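Side-chain contact in cytochrome P450 monooxygenase (Rhodococcus sp. ECU0066, PDB 6KBH), which probably catalyses monooxygenation as a self-sufficient P450, combining heme, FMN and a [2Fe-2S] cluster in a single chain: residues Lys577-Val582 against Asp596-Ala601. Residues are numbered along the deposited sequence; the frame is centred on the assembly and turned at random.
Sequences KRYVFV and DQVKAA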
ATOM      1  N   LYS A 577       2.049 -26.786 -34.131  1.00128.41           N
ATOM      2  CA  LYS A 577       2.810 -27.615 -35.062  1.00126.04           C
ATOM      3  C   LYS A 577       4.249 -27.131 -35.199  1.00126.70           C
ATOM      4  O   LYS A 577       5.199 -27.919 -35.095  1.00125.64           O
ATOM      5  CB  LYS A 577       2.076 -27.616 -36.403  1.00131.32           C
ATOM      6  CG  LYS A 577       2.849 -27.360 -37.705  1.00132.11           C
ATOM      7  CD  LYS A 577       3.923 -28.401 -38.004  1.00131.24           C
ATOM      8  CE  LYS A 577       4.606 -28.108 -39.352  1.00125.38           C
ATOM      9  NZ  LYS A 577       5.330 -26.812 -39.392  1.00131.67           N
ATOM     10  N   ARG A 578       4.421 -25.843 -35.477  1.00127.84           N
ATOM     11  CA  ARG A 578       5.718 -25.262 -35.776  1.00128.24           C
ATOM     12  C   ARG A 578       5.720 -23.839 -35.247  1.00128.21           C
ATOM     13  O   ARG A 578       4.670 -23.223 -35.039  1.00128.00           O
ATOM     14  CB  ARG A 578       6.019 -25.294 -37.281  1.00125.53           C
ATOM     15  CG  ARG A 578       7.291 -24.577 -37.748  1.00125.64           C
ATOM     16  CD  ARG A 578       7.526 -24.833 -39.226  1.00129.62           C
ATOM     17  NE  ARG A 578       6.539 -24.186 -40.086  1.00130.88           N
ATOM     18  CZ  ARG A 578       6.830 -23.323 -41.057  1.00130.65           C
ATOM     19  NH1 ARG A 578       8.087 -22.996 -41.316  1.00127.51           N
ATOM     20  NH2 ARG A 578       5.856 -22.796 -41.787  1.00128.84           N
ATOM     21  N   TYR A 579       6.916 -23.340 -34.987  1.00123.60           N
ATOM     22  CA  TYR A 579       7.091 -21.975 -34.539  1.00122.65           C
ATOM     23  C   TYR A 579       8.060 -21.312 -35.493  1.00122.79           C
ATOM     24  O   TYR A 579       9.150 -21.831 -35.729  1.00123.70           O
ATOM     25  CB  TYR A 579       7.612 -21.959 -33.104  1.00119.70           C
ATOM     26  CG  TYR A 579       6.992 -23.079 -32.309  1.00128.88           C
ATOM     27  CD1 TYR A 579       5.733 -22.930 -31.756  1.00122.06           C
ATOM     28  CD2 TYR A 579       7.621 -24.312 -32.182  1.00128.71           C
ATOM     29  CE1 TYR A 579       5.134 -23.954 -31.061  1.00120.64           C
ATOM     30  CE2 TYR A 579       7.026 -25.346 -31.488  1.00119.64           C
ATOM     31  CZ  TYR A 579       5.783 -25.162 -30.930  1.00125.35           C
ATOM     32  OH  TYR A 579       5.202 -26.200 -30.240  1.00140.66           O
ATOM     33  N   VAL A 580       7.669 -20.189 -36.067  1.00112.01           N
ATOM     34  CA  VAL A 580       8.622 -19.360 -36.777  1.00118.11           C
ATOM     35  C   VAL A 580       8.695 -18.073 -35.988  1.00115.56           C
ATOM     36  O   VAL A 580       7.660 -17.519 -35.608  1.00117.19           O
ATOM     37  CB  VAL A 580       8.260 -19.149 -38.256  1.00120.24           C
ATOM     38  CG1 VAL A 580       8.085 -20.514 -38.918  1.00120.36           C
ATOM     39  CG2 VAL A 580       7.091 -18.159 -38.471  1.00114.55           C
ATOM     40  N   PHE A 581       9.908 -17.662 -35.639  1.00118.04           N
ATOM     41  CA  PHE A 581      10.134 -16.508 -34.784  1.00112.99           C
ATOM     42  C   PHE A 581      10.737 -15.415 -35.654  1.00114.00           C
ATOM     43  O   PHE A 581      11.669 -15.676 -36.412  1.00111.26           O
ATOM     44  CB  PHE A 581      11.087 -16.855 -33.638  1.00109.12           C
ATOM     45  CG  PHE A 581      10.746 -18.129 -32.888  1.00110.49           C
ATOM     46  CD1 PHE A 581      11.228 -19.357 -33.305  1.00113.91           C
ATOM     47  CD2 PHE A 581       9.957 -18.084 -31.744  1.00108.80           C
ATOM     48  CE1 PHE A 581      10.935 -20.514 -32.607  1.00117.79           C
ATOM     49  CE2 PHE A 581       9.650 -19.237 -31.037  1.00103.95           C
ATOM     50  CZ  PHE A 581      10.140 -20.458 -31.464  1.00110.70           C
ATOM     51  N   VAL A 582      10.197 -14.211 -35.582  1.00111.59           N
ATOM     52  CA  VAL A 582      10.807 -13.060 -36.227  1.00104.51           C
ATOM     53  C   VAL A 582      11.181 -12.087 -35.121  1.00101.29           C
ATOM     54  O   VAL A 582      10.452 -11.946 -34.137  1.00 99.62           O
ATOM     55  CB  VAL A 582       9.909 -12.414 -37.295  1.00105.67           C
ATOM     56  CG1 VAL A 582       8.654 -11.894 -36.688  1.00111.20           C
ATOM     57  CG2 VAL A 582      10.674 -11.327 -38.045  1.00114.42           C
ATOM     58  N   ASP A 596      14.880 -21.775 -27.245  1.00108.02           N
ATOM     59  CA  ASP A 596      15.525 -22.816 -26.451  1.00112.56           C
ATOM     60  C   ASP A 596      14.517 -23.836 -25.936  1.00119.26           C
ATOM     61  O   ASP A 596      14.799 -25.043 -25.947  1.00118.09           O
ATOM     62  CB  ASP A 596      16.305 -22.189 -25.297  1.00116.42           C
ATOM     63  CG  ASP A 596      17.574 -21.499 -25.760  1.00107.62           C
ATOM     64  OD1 ASP A 596      18.000 -21.746 -26.907  1.00112.77           O
ATOM     65  OD2 ASP A 596      18.151 -20.721 -24.973  1.00109.82           O
ATOM     66  N   GLN A 597      13.346 -23.381 -25.467  1.00117.59           N
ATOM     67  CA  GLN A 597      12.296 -24.319 -25.069  1.00117.23           C
ATOM     68  C   GLN A 597      11.999 -25.312 -26.185  1.00119.43           C
ATOM     69  O   GLN A 597      11.874 -26.517 -25.944  1.00119.15           O
ATOM     70  CB  GLN A 597      11.003 -23.587 -24.685  1.00109.56           C
ATOM     71  CG  GLN A 597      11.112 -22.498 -23.642  1.00119.56           C
ATOM     72  CD  GLN A 597      10.032 -22.618 -22.571  1.00111.26           C
ATOM     73  OE1 GLN A 597      10.140 -23.432 -21.655  1.00103.55           O
ATOM     74  NE2 GLN A 597       8.960 -21.852 -22.719  1.00115.28           N
ATOM     75  N   VAL A 598      11.897 -24.817 -27.420  1.00116.85           N
ATOM     76  CA  VAL A 598      11.473 -25.660 -28.529  1.00113.38           C
ATOM     77  C   VAL A 598      12.577 -26.624 -28.944  1.00120.86           C
ATOM     78  O   VAL A 598      12.292 -27.738 -29.394  1.00118.81           O
ATOM     79  CB  VAL A 598      11.012 -24.789 -29.707  1.00119.04           C
ATOM     80  CG1 VAL A 598      10.585 -25.654 -30.877  1.00123.29           C
ATOM     81  CG2 VAL A 598       9.870 -23.884 -29.276  1.00109.53           C
ATOM     82  N   LYS A 599      13.844 -26.235 -28.805  1.00120.95           N
ATOM     83  CA  LYS A 599      14.909 -27.192 -29.083  1.00120.31           C
ATOM     84  C   LYS A 599      14.915 -28.314 -28.055  1.00121.96           C
ATOM     85  O   LYS A 599      15.295 -29.444 -28.378  1.00122.19           O
ATOM     86  CB  LYS A 599      16.266 -26.484 -29.153  1.00112.50           C
ATOM     87  CG  LYS A 599      17.115 -26.490 -27.889  1.00114.13           C
ATOM     88  CD  LYS A 599      18.587 -26.429 -28.285  1.00113.81           C
ATOM     89  CE  LYS A 599      19.519 -26.330 -27.094  1.00111.68           C
ATOM     90  NZ  LYS A 599      20.934 -26.364 -27.552  1.00111.77           N
ATOM     91  N   ALA A 600      14.514 -27.995 -26.839  1.00119.91           N
ATOM     92  CA  ALA A 600      14.396 -28.961 -25.777  1.00115.71           C
ATOM     93  C   ALA A 600      13.272 -29.898 -26.038  1.00118.24           C
ATOM     94  O   ALA A 600      13.370 -31.095 -25.802  1.00121.31           O
ATOM     95  CB  ALA A 600      14.146 -28.264 -24.473  1.00114.32           C
ATOM     96  N   ALA A 601      12.177 -29.347 -26.520  1.00116.66           N
ATOM     97  CA  ALA A 601      11.045 -30.193 -26.767  1.00116.28           C
ATOM     98  C   ALA A 601      11.435 -31.172 -27.799  1.00118.66           C
ATOM     99  O   ALA A 601      11.288 -32.357 -27.619  1.00121.58           O
ATOM    100  CB  ALA A 601       9.909 -29.384 -27.307  1.00112.45           C
TER
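Segment 577-582, on strand 578-584, and residues 596-601, the last turns of helix 588-601, come nearest in backbone at Tyr-579 and Val-598, whose CA atoms lie 8.3 Å apart. No hydrogen bond joins the segments, and the contact is apolar. It illustrates how a single branched residue on a helix can engage two aromatic rings of a strand. Val-598 has CG1 anti to its own N (chi1 179°) and CG2 beside it, which presents both methyls to the rings. CG1 lies against CD2 and CE2 of Tyr-579, 3.5 Å from CD2, and approaches the ring obliquely; CG2 reaches the same two atoms, 3.7 Å from Tyr-579 CD2. The second methyl has a further neighbour in Phe-581, two residues along the strand, where it sits at the ring edge, near the ring plane, 4.1 Å from CZ. The CB of each aromatic residue leaves the strand toward the helix, and the first torsions (chi1 -37° in Tyr-579, -48° in Phe-581) lay each CG beside its own N.

The segments belong to the first strand and the helix of a beta-alpha-beta unit, strand 578-584, helix 588-601 and strand 605-611, in a parallel five-stranded sheet whose strand order is consistent with the NAD-binding domain of ferredoxin reductases. Strand 578-584 is the middle one, flanked by 605-611 and 655-661. Tyr-605 of the next strand touches both Val-598 and Phe-581, while Val-591 and Met-594 from earlier in the helix also pack on Phe-581. Replacing Tyr-579 by alanine would probably strip both methyls of Val-598 of the ring they rest against here and leave a gap between this strand and the helix. Farther round the helix, Asp-596 forms a salt bridge with Arg-622 and Lys-599 another with Asp-626.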